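Local coordinates for protein ATPase associated with various cellular activities, AAA_5 (Staphylothermus marinus, PDB 6N0S) that probably serves as the nucleic-acid-binding EVE-like domain at the N-terminus of McrB, a restriction endonuclease component whose AAA part is thought to bind and hydrolyse ATP, at residues Y12-N17 and Y165-R170; Y47-F52 and S77-E82; K56-I61 and K71-E76. All coordinates share one frame; numbering follows the deposited sequence.

Contact 1 (Y12-N17 and Y165-R170)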
loop_
_atom_site.group_PDB
_atom_site.type_symbol
_atom_site.label_atom_id
_atom_site.label_comp_id
_atom_site.label_asym_id
_atom_site.label_seq_id
_atom_site.Cartn_x
_atom_site.Cartn_y
_atom_site.Cartn_z
ATOM N N TYR A 12 -10.580 6.905 1.531
ATOM C CA TYR A 12 -9.533 7.063 0.533
ATOM C C TYR A 12 -8.195 7.066 1.246
ATOM O O TYR A 12 -7.995 7.868 2.165
ATOM C CB TYR A 12 -9.737 8.356 -0.240
ATOM C CG TYR A 12 -11.144 8.421 -0.798
ATOM C CD1 TYR A 12 -11.481 7.716 -1.953
ATOM C CD2 TYR A 12 -12.138 9.148 -0.149
ATOM C CE1 TYR A 12 -12.759 7.751 -2.461
ATOM C CE2 TYR A 12 -13.427 9.197 -0.653
ATOM C CZ TYR A 12 -13.731 8.498 -1.800
ATOM O OH TYR A 12 -15.001 8.536 -2.295
ATOM N N TRP A 13 -7.299 6.136 0.845
ATOM C CA TRP A 13 -5.961 6.000 1.421
ATOM C C TRP A 13 -4.949 5.940 0.293
ATOM O O TRP A 13 -5.284 5.571 -0.846
ATOM C CB TRP A 13 -5.829 4.742 2.319
ATOM C CG TRP A 13 -6.612 4.837 3.590
ATOM C CD1 TRP A 13 -7.957 4.832 3.720
ATOM C CD2 TRP A 13 -6.076 4.980 4.920
ATOM N NE1 TRP A 13 -8.299 4.957 5.053
ATOM C CE2 TRP A 13 -7.155 5.046 5.802
ATOM C CE3 TRP A 13 -4.785 5.035 5.436
ATOM C CZ2 TRP A 13 -6.979 5.183 7.185
ATOM C CZ3 TRP A 13 -4.609 5.135 6.769
ATOM C CH2 TRP A 13 -5.696 5.232 7.643
ATOM N N VAL A 14 -3.712 6.337 0.609
ATOM C CA VAL A 14 -2.564 6.230 -0.301
ATOM C C VAL A 14 -1.579 5.212 0.252
ATOM O O VAL A 14 -1.250 5.238 1.435
ATOM C CB VAL A 14 -1.855 7.576 -0.497
ATOM C CG1 VAL A 14 -0.549 7.410 -1.288
ATOM C CG2 VAL A 14 -2.763 8.570 -1.224
ATOM N N GLU A 15 -1.121 4.323 -0.600
ATOM C CA GLU A 15 -0.020 3.420 -0.289
ATOM C C GLU A 15 1.268 4.060 -0.803
ATOM O O GLU A 15 1.388 4.349 -2.004
ATOM C CB GLU A 15 -0.232 2.049 -0.950
ATOM C CG GLU A 15 0.859 1.022 -0.602
ATOM C CD GLU A 15 0.993 -0.159 -1.571
ATOM O OE1 GLU A 15 0.878 0.020 -2.796
ATOM O OE2 GLU A 15 1.224 -1.283 -1.088
ATOM N N ILE A 16 2.241 4.232 0.091
ATOM C CA ILE A 16 3.522 4.850 -0.225
ATOM C C ILE A 16 4.593 3.762 -0.413
ATOM O O ILE A 16 4.845 2.961 0.493
ATOM C CB ILE A 16 3.910 5.847 0.873
ATOM C CG1 ILE A 16 2.850 6.948 0.951
ATOM C CG2 ILE A 16 5.269 6.478 0.557
ATOM C CD1 ILE A 16 2.878 7.646 2.187
ATOM N N ASN A 17 5.189 3.716 -1.597
ATOM C CA ASN A 17 6.250 2.768 -1.971
ATOM C C ASN A 17 7.534 3.590 -2.134
ATOM O O ASN A 17 7.789 4.173 -3.187
ATOM C CB ASN A 17 5.868 2.029 -3.242
ATOM C CG ASN A 17 4.604 1.186 -3.075
ATOM O OD1 ASN A 17 4.672 0.058 -2.624
ATOM N ND2 ASN A 17 3.445 1.748 -3.435
ATOM N N TYR A 165 3.630 4.196 5.480
ATOM C CA TYR A 165 3.280 3.244 4.439
ATOM C C TYR A 165 1.872 3.477 3.904
ATOM O O TYR A 165 1.669 3.491 2.693
ATOM C CB TYR A 165 3.425 1.793 4.969
ATOM C CG TYR A 165 2.919 0.722 4.004
ATOM C CD1 TYR A 165 3.333 0.680 2.684
ATOM C CD2 TYR A 165 2.011 -0.237 4.430
ATOM C CE1 TYR A 165 2.857 -0.279 1.826
ATOM C CE2 TYR A 165 1.527 -1.186 3.577
ATOM C CZ TYR A 165 1.956 -1.208 2.277
ATOM O OH TYR A 165 1.470 -2.154 1.413
ATOM N N LEU A 166 0.889 3.672 4.770
ATOM C CA LEU A 166 -0.479 3.974 4.361
ATOM C C LEU A 166 -0.933 5.270 5.009
ATOM O O LEU A 166 -0.830 5.416 6.230
ATOM C CB LEU A 166 -1.424 2.854 4.759
ATOM C CG LEU A 166 -1.100 1.510 4.142
ATOM C CD1 LEU A 166 -1.827 0.355 4.864
ATOM C CD2 LEU A 166 -1.481 1.577 2.685
ATOM N N VAL A 167 -1.414 6.213 4.197
ATOM C CA VAL A 167 -1.901 7.472 4.757
ATOM C C VAL A 167 -3.306 7.775 4.244
ATOM O O VAL A 167 -3.629 7.478 3.081
ATOM C CB VAL A 167 -0.942 8.634 4.438
ATOM C CG1 VAL A 167 0.422 8.424 5.149
ATOM C CG2 VAL A 167 -0.748 8.757 2.933
ATOM N N PRO A 168 -4.148 8.374 5.078
ATOM C CA PRO A 168 -5.496 8.765 4.673
ATOM C C PRO A 168 -5.451 10.053 3.877
ATOM O O PRO A 168 -4.622 10.921 4.141
ATOM C CB PRO A 168 -6.191 8.983 6.033
ATOM C CG PRO A 168 -5.113 9.547 6.858
ATOM C CD PRO A 168 -3.837 8.870 6.431
ATOM N N ILE A 169 -6.363 10.183 2.903
ATOM C CA ILE A 169 -6.568 11.450 2.204
ATOM C C ILE A 169 -8.060 11.802 2.160
ATOM O O ILE A 169 -8.949 10.963 2.343
ATOM C CB ILE A 169 -5.959 11.450 0.760
ATOM C CG1 ILE A 169 -6.598 10.380 -0.122
ATOM C CG2 ILE A 169 -4.469 11.243 0.828
ATOM C CD1 ILE A 169 -6.198 10.437 -1.687
ATOM N N ARG A 170 -8.331 13.054 1.917
ATOM C CA ARG A 170 -9.725 13.489 1.929
ATOM C C ARG A 170 -10.427 13.090 0.633
ATOM O O ARG A 170 -9.763 12.806 -0.373
ATOM C CB ARG A 170 -9.787 14.992 2.082
ATOM C CG ARG A 170 -9.130 15.509 3.373
ATOM C CD ARG A 170 -9.035 17.047 3.343
ATOM N NE ARG A 170 -8.037 17.435 2.344
ATOM C CZ ARG A 170 -7.892 18.655 1.829
ATOM N NH1 ARG A 170 -8.687 19.656 2.225
ATOM N NH2 ARG A 170 -6.933 18.867 0.916
#
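Val14 and Val167 form a hydrogen-bonded pair where strands 12-17 and 166-169 run antiparallel, their axes 4.5 Å apart and their directions 147° apart. Strand 166-169 is an outermost strand of the mixed five-stranded sheet of this EVE-like, PUA-related domain. Val14 N donates a hydrogen bond to Val167 O at 2.7 Å, and Val167 N donates one back to Val14 O. Ile169 N to Tyr12 O and Ile16 N to Tyr165 O extend the pairing both ways.

Trp13 lies on one face of the sheet. Pro168 CB sits 3.9 Å from the centroid of its six-membered ring, only 5° off the normal, a CH-pi contact. The indole NE1 bonds to Ser10 O. On the other face Val14 CG2 meets Ile169 CG2 at 3.8 Å, and Ile16 CD1 touches both methyls of Val167.

Glu15 has CG anti to its backbone N (chi1 -177°). Its chain lies beside the Tyr165 ring and points the same way, with CG 3.4 Å from Tyr165 CE1. Glu15 OE1 takes Asn17 ND2 from above the carboxylate plane and also bonds His59 ND1. Tyr165 OH donates to the anti lone pair of Glu15 OE2 at 2.7 Å.

Contact 2 (Y47-F52 and S77-E82)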
loop_
_atom_site.group_PDB
_atom_site.type_symbol
_atom_site.label_atom_id
_atom_site.label_comp_id
_atom_site.label_asym_id
_atom_site.label_seq_id
_atom_site.Cartn_x
_atom_site.Cartn_y
_atom_site.Cartn_z
ATOM N N TYR A 47 -10.242 0.109 10.657
ATOM C CA TYR A 47 -11.463 0.744 11.137
ATOM C C TYR A 47 -12.200 1.447 9.999
ATOM O O TYR A 47 -13.442 1.452 9.962
ATOM C CB TYR A 47 -11.122 1.720 12.264
ATOM C CG TYR A 47 -12.312 2.448 12.841
ATOM C CD1 TYR A 47 -13.280 1.774 13.578
ATOM C CD2 TYR A 47 -12.471 3.809 12.648
ATOM C CE1 TYR A 47 -14.383 2.446 14.113
ATOM C CE2 TYR A 47 -13.557 4.490 13.171
ATOM C CZ TYR A 47 -14.513 3.803 13.905
ATOM O OH TYR A 47 -15.590 4.494 14.407
ATOM N N SER A 48 -11.456 2.017 9.048
ATOM C CA SER A 48 -12.082 2.629 7.885
ATOM C C SER A 48 -12.822 1.586 7.055
ATOM O O SER A 48 -13.925 1.838 6.555
ATOM C CB SER A 48 -11.026 3.331 7.019
ATOM O OG SER A 48 -10.402 4.439 7.696
ATOM N N LEU A 49 -12.201 0.429 6.849
ATOM C CA LEU A 49 -12.844 -0.617 6.066
ATOM C C LEU A 49 -14.141 -1.052 6.721
ATOM O O LEU A 49 -15.148 -1.277 6.035
ATOM C CB LEU A 49 -11.914 -1.814 5.913
ATOM C CG LEU A 49 -12.529 -2.999 5.187
ATOM C CD1 LEU A 49 -12.844 -2.596 3.776
ATOM C CD2 LEU A 49 -11.607 -4.171 5.203
ATOM N N GLU A 50 -14.121 -1.187 8.053
ATOM C CA GLU A 50 -15.301 -1.617 8.795
ATOM C C GLU A 50 -16.448 -0.639 8.603
ATOM O O GLU A 50 -17.589 -1.043 8.368
ATOM C CB GLU A 50 -14.952 -1.762 10.283
ATOM C CG GLU A 50 -16.028 -2.407 11.168
ATOM C CD GLU A 50 -16.081 -1.824 12.604
ATOM O OE1 GLU A 50 -17.186 -1.438 13.067
ATOM O OE2 GLU A 50 -15.018 -1.752 13.262
ATOM N N LYS A 51 -16.164 0.657 8.675
ATOM C CA LYS A 51 -17.224 1.638 8.523
ATOM C C LYS A 51 -17.615 1.872 7.059
ATOM O O LYS A 51 -18.791 2.113 6.784
ATOM C CB LYS A 51 -16.821 2.958 9.185
ATOM C CG LYS A 51 -16.634 2.863 10.704
ATOM C CD LYS A 51 -17.813 2.135 11.374
ATOM C CE LYS A 51 -18.180 2.705 12.715
ATOM N NZ LYS A 51 -19.500 2.152 13.159
ATOM N N PHE A 52 -16.689 1.795 6.100
ATOM C CA PHE A 52 -17.042 2.147 4.728
ATOM C C PHE A 52 -17.310 0.952 3.819
ATOM O O PHE A 52 -17.865 1.144 2.735
ATOM C CB PHE A 52 -15.944 3.006 4.109
ATOM C CG PHE A 52 -15.809 4.351 4.731
ATOM C CD1 PHE A 52 -16.705 5.352 4.438
ATOM C CD2 PHE A 52 -14.772 4.615 5.599
ATOM C CE1 PHE A 52 -16.577 6.604 5.004
ATOM C CE2 PHE A 52 -14.627 5.837 6.161
ATOM C CZ PHE A 52 -15.544 6.854 5.872
ATOM N N SER A 77 -6.730 1.154 -6.802
ATOM C CA SER A 77 -7.375 -0.136 -6.632
ATOM C C SER A 77 -8.430 -0.015 -5.546
ATOM O O SER A 77 -8.653 1.063 -4.989
ATOM C CB SER A 77 -6.362 -1.226 -6.277
ATOM O OG SER A 77 -5.749 -0.901 -5.062
ATOM N N VAL A 78 -9.015 -1.151 -5.185
ATOM C CA VAL A 78 -10.143 -1.213 -4.265
ATOM C C VAL A 78 -9.818 -2.235 -3.182
ATOM O O VAL A 78 -9.326 -3.330 -3.473
ATOM C CB VAL A 78 -11.453 -1.588 -5.002
ATOM C CG1 VAL A 78 -12.592 -1.747 -4.037
ATOM C CG2 VAL A 78 -11.821 -0.515 -6.014
ATOM N N LEU A 79 -10.068 -1.862 -1.937
ATOM C CA LEU A 79 -9.902 -2.740 -0.785
ATOM C C LEU A 79 -11.288 -3.002 -0.197
ATOM O O LEU A 79 -11.867 -2.121 0.446
ATOM C CB LEU A 79 -8.966 -2.082 0.232
ATOM C CG LEU A 79 -8.912 -2.669 1.638
ATOM C CD1 LEU A 79 -8.693 -4.072 1.593
ATOM C CD2 LEU A 79 -7.789 -2.028 2.455
ATOM N N SER A 80 -11.805 -4.213 -0.396
ATOM C CA SER A 80 -13.197 -4.537 -0.101
ATOM C C SER A 80 -13.283 -5.592 0.988
ATOM O O SER A 80 -12.423 -6.464 1.096
ATOM C CB SER A 80 -13.930 -5.063 -1.332
ATOM O OG SER A 80 -13.619 -6.435 -1.541
ATOM N N LYS A 81 -14.344 -5.503 1.797
ATOM C CA LYS A 81 -14.544 -6.470 2.865
ATOM C C LYS A 81 -14.789 -7.860 2.308
ATOM O O LYS A 81 -14.336 -8.853 2.893
ATOM C CB LYS A 81 -15.707 -6.016 3.760
ATOM C CG LYS A 81 -15.604 -6.501 5.218
ATOM C CD LYS A 81 -16.755 -5.979 6.089
ATOM C CE LYS A 81 -16.713 -4.460 6.316
ATOM N NZ LYS A 81 -17.839 -4.014 7.208
ATOM N N GLU A 82 -15.477 -7.937 1.166
ATOM C CA GLU A 82 -15.714 -9.207 0.492
ATOM C C GLU A 82 -14.407 -9.912 0.127
ATOM O O GLU A 82 -14.294 -11.137 0.264
ATOM C CB GLU A 82 -16.568 -8.945 -0.750
ATOM C CG GLU A 82 -16.725 -10.116 -1.690
ATOM C CD GLU A 82 -16.552 -9.701 -3.146
ATOM O OE1 GLU A 82 -17.309 -8.816 -3.615
ATOM O OE2 GLU A 82 -15.647 -10.242 -3.818
#
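Leu49 overlaps the backbone at the end of strand 72-80 with one methyl. Its CD1 lies 3.5 Å from Leu79 O and 3.8 Å from Lys81 N, with Ser80 C also close. CG is anti to the backbone N, and chi2 of 64° then places CD1 against this backbone. Side-chain contact with Leu79 is looser, at 4.5 Å from Leu49 CD1 to Leu79 CG. Leu79 also packs on Leu137 and Asn84.

Lys81 reaches back from the strand side to the helix. Its chain bends at chi3 (-68°), which sets CE 3.6 Å from Leu49 O. The ammonium group goes one residue further: Lys81 NZ donates to Glu50 O at 3.2 Å. The approach is well off the carbonyl direction, with a C=O...N angle of 116°. The acceptor lies in the last turn, near the negative end of the helix dipole, which would probably favour a positive ammonium there. The Glu50 carboxylate is not part of the bond, since OE1 stays 6.4 Å from Lys81 NZ.

Leu49 is buried, while Lys81 and Glu50 are exposed. The contact thus has an apolar inner part and a polar outer edge. Ser80 points away from the helix, and its OG bonds to Asn83 N.

Backbone bonds from Lys81 to Gly53 and from Leu79 to Leu55 tie the strand to the chain just beyond the helix. The arrangement is plain alpha/beta packing: the last turns of helix 39-52 lie against the end of a strand in the central sheet of the EVE-like domain.

Contact 3 (K56-I61 and K71-E76); sequences KIIHYI and KTFIGE
His59 N donates to Gly75 O, and Ile74 N donates to His59 O, both at 2.9 Å. Ile61 N reaches Thr72 O at 3.0 Å, and the return bond from Thr72 N to Ile61 O is longer, at 3.3 Å. These bonds join the antiparallel strands of the hairpin 54-61/72-80. At its loop end Lys71 and Thr72 both face Ile61, a G1 beta bulge, with Lys71 in a left-handed backbone conformation.

The His59 ring sits with its edge near Gly75 O. The ring NE2 bonds to Ser77 OG and ND1 to a carboxylate oxygen of Glu15.

On the face of the sheet that carries Ile58 and Glu76, Tyr60 and Phe73 meet obliquely, planes 51° apart and centroids 5.0 Å apart. Tyr60 CD1 lies 3.6 Å above the Phe73 plane. Ile58 CG2 touches Phe73 CD2 at 3.7 Å. Tyr60 CG, anti to the backbone N (chi1 171°), leans toward Lys71; the two side chains lie side by side, with Tyr60 OH against Lys71 CG. Helix 171-178 packs on this face through Ile177 and Tyr174. Glu76 OE1 bonds to Tyr174 OH, while OE2 is hydrogen-bonded to Tyr143 OH and His178 ND1. On the His59 side Ile61 and Ile74 cross at about a right angle, Ile61 CG1 to Ile74 CG2 3.7 Å.

Each face thus joins apolar packing to one polar group held by several bonds, Glu76 or His59.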
loop_
_atom_site.group_PDB
_atom_site.type_symbol
_atom_site.label_atom_id
_atom_site.label_comp_id
_atom_site.label_asym_id
_atom_site.label_seq_id
_atom_site.Cartn_x
_atom_site.Cartn_y
_atom_site.Cartn_z
ATOM N N LYS A 56 -10.976 3.053 -1.459
ATOM C CA LYS A 56 -10.217 3.317 -2.674
ATOM C C LYS A 56 -8.755 3.623 -2.321
ATOM O O LYS A 56 -8.479 4.505 -1.493
ATOM C CB LYS A 56 -10.807 4.497 -3.450
ATOM C CG LYS A 56 -12.284 4.435 -3.706
ATOM C CD LYS A 56 -12.649 3.549 -4.869
ATOM C CE LYS A 56 -13.768 2.554 -4.494
ATOM N NZ LYS A 56 -15.041 3.197 -4.084
ATOM N N ILE A 57 -7.824 2.912 -2.954
ATOM C CA ILE A 57 -6.398 3.027 -2.669
ATOM C C ILE A 57 -5.705 3.617 -3.880
ATOM O O ILE A 57 -5.773 3.061 -4.987
ATOM C CB ILE A 57 -5.786 1.664 -2.313
ATOM C CG1 ILE A 57 -6.598 0.967 -1.228
ATOM C CG2 ILE A 57 -4.307 1.815 -1.915
ATOM C CD1 ILE A 57 -6.663 1.641 0.076
ATOM N N ILE A 58 -5.050 4.731 -3.692
ATOM C CA ILE A 58 -4.153 5.271 -4.707
ATOM C C ILE A 58 -2.725 4.868 -4.367
ATOM O O ILE A 58 -2.299 4.949 -3.211
ATOM C CB ILE A 58 -4.298 6.790 -4.803
ATOM C CG1 ILE A 58 -5.710 7.152 -5.290
ATOM C CG2 ILE A 58 -3.260 7.329 -5.728
ATOM C CD1 ILE A 58 -5.902 8.673 -5.377
ATOM N N HIS A 59 -1.976 4.446 -5.378
ATOM C CA HIS A 59 -0.631 3.895 -5.213
ATOM C C HIS A 59 0.405 4.938 -5.622
ATOM O O HIS A 59 0.393 5.434 -6.760
ATOM C CB HIS A 59 -0.476 2.600 -6.023
ATOM C CG HIS A 59 -1.415 1.518 -5.573
ATOM N ND1 HIS A 59 -1.129 0.682 -4.518
ATOM C CD2 HIS A 59 -2.659 1.180 -5.994
ATOM C CE1 HIS A 59 -2.147 -0.141 -4.319
ATOM N NE2 HIS A 59 -3.095 0.153 -5.194
ATOM N N TYR A 60 1.277 5.278 -4.685
ATOM C CA TYR A 60 2.305 6.295 -4.865
ATOM C C TYR A 60 3.685 5.646 -4.826
ATOM O O TYR A 60 3.937 4.729 -4.032
ATOM C CB TYR A 60 2.186 7.353 -3.741
ATOM C CG TYR A 60 3.320 8.349 -3.680
ATOM C CD1 TYR A 60 3.331 9.468 -4.494
ATOM C CD2 TYR A 60 4.367 8.177 -2.799
ATOM C CE1 TYR A 60 4.348 10.389 -4.431
ATOM C CE2 TYR A 60 5.390 9.095 -2.726
ATOM C CZ TYR A 60 5.384 10.189 -3.558
ATOM O OH TYR A 60 6.410 11.094 -3.503
ATOM N N ILE A 61 4.591 6.190 -5.629
ATOM C CA ILE A 61 5.939 5.689 -5.789
ATOM C C ILE A 61 6.880 6.807 -5.375
ATOM O O ILE A 61 6.821 7.899 -5.942
ATOM C CB ILE A 61 6.192 5.283 -7.255
ATOM C CG1 ILE A 61 5.096 4.343 -7.754
ATOM C CG2 ILE A 61 7.504 4.657 -7.405
ATOM C CD1 ILE A 61 5.026 3.000 -7.079
ATOM N N LYS A 71 8.232 9.740 -7.491
ATOM C CA LYS A 71 7.327 10.813 -7.083
ATOM C C LYS A 71 6.145 10.938 -8.044
ATOM O O LYS A 71 5.902 11.986 -8.639
ATOM C CB LYS A 71 8.072 12.144 -6.976
ATOM C CG LYS A 71 9.008 12.244 -5.779
ATOM C CD LYS A 71 9.744 13.578 -5.749
ATOM C CE LYS A 71 9.951 14.063 -4.326
ATOM N NZ LYS A 71 8.635 14.301 -3.680
ATOM N N THR A 72 5.392 9.844 -8.178
ATOM C CA THR A 72 4.196 9.870 -9.015
ATOM C C THR A 72 3.163 8.922 -8.434
ATOM O O THR A 72 3.492 7.936 -7.767
ATOM C CB THR A 72 4.505 9.508 -10.501
ATOM O OG1 THR A 72 4.395 8.103 -10.710
ATOM C CG2 THR A 72 5.902 9.910 -10.857
ATOM N N PHE A 73 1.902 9.252 -8.680
ATOM C CA PHE A 73 0.802 8.354 -8.387
ATOM C C PHE A 73 0.549 7.563 -9.660
ATOM O O PHE A 73 0.273 8.153 -10.706
ATOM C CB PHE A 73 -0.434 9.138 -7.942
ATOM C CG PHE A 73 -0.174 10.026 -6.763
ATOM C CD1 PHE A 73 0.300 11.305 -6.945
ATOM C CD2 PHE A 73 -0.377 9.572 -5.488
ATOM C CE1 PHE A 73 0.562 12.139 -5.869
ATOM C CE2 PHE A 73 -0.126 10.411 -4.379
ATOM C CZ PHE A 73 0.364 11.673 -4.583
ATOM N N ILE A 74 0.632 6.241 -9.581
ATOM C CA ILE A 74 0.616 5.439 -10.798
ATOM C C ILE A 74 -0.722 4.754 -11.077
ATOM O O ILE A 74 -0.973 4.357 -12.220
ATOM C CB ILE A 74 1.754 4.387 -10.801
ATOM C CG1 ILE A 74 1.585 3.363 -9.669
ATOM C CG2 ILE A 74 3.134 5.090 -10.787
ATOM C CD1 ILE A 74 2.543 2.164 -9.847
ATOM N N GLY A 75 -1.573 4.583 -10.078
ATOM C CA GLY A 75 -2.834 3.905 -10.316
ATOM C C GLY A 75 -3.620 3.793 -9.036
ATOM O O GLY A 75 -3.198 4.293 -7.982
ATOM N N GLU A 76 -4.758 3.107 -9.125
ATOM C CA GLU A 76 -5.584 2.929 -7.944
ATOM C C GLU A 76 -6.270 1.580 -7.972
ATOM O O GLU A 76 -6.350 0.926 -9.007
ATOM C CB GLU A 76 -6.608 4.066 -7.817
ATOM C CG GLU A 76 -7.474 4.316 -9.039
ATOM C CD GLU A 76 -8.530 5.363 -8.745
ATOM O OE1 GLU A 76 -9.578 4.978 -8.166
ATOM O OE2 GLU A 76 -8.270 6.553 -9.044
#

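Overall arrangement
All three contacts reach the mixed five-stranded sheet of the EVE-like domain, whose order is 138-148, 72-80, 54-61, 12-17, 166-169. Contact 1 pairs the first strand with the last, so it brings the two together at one side of the sheet. Contact 2 falls within that span and brings helix 39-52 to strand 72-80. Contact 3, the hairpin, lies within the span of contact 2. Centres of contacts 1 and 3 are about 9 Å apart, those of 1 and 2 about 13 Å, and those of 2 and 3 about 17 Å. Hydrogen bonds link Glu15, His59 and Ser77 across all three, so one buried polar chain ties three adjacent strands.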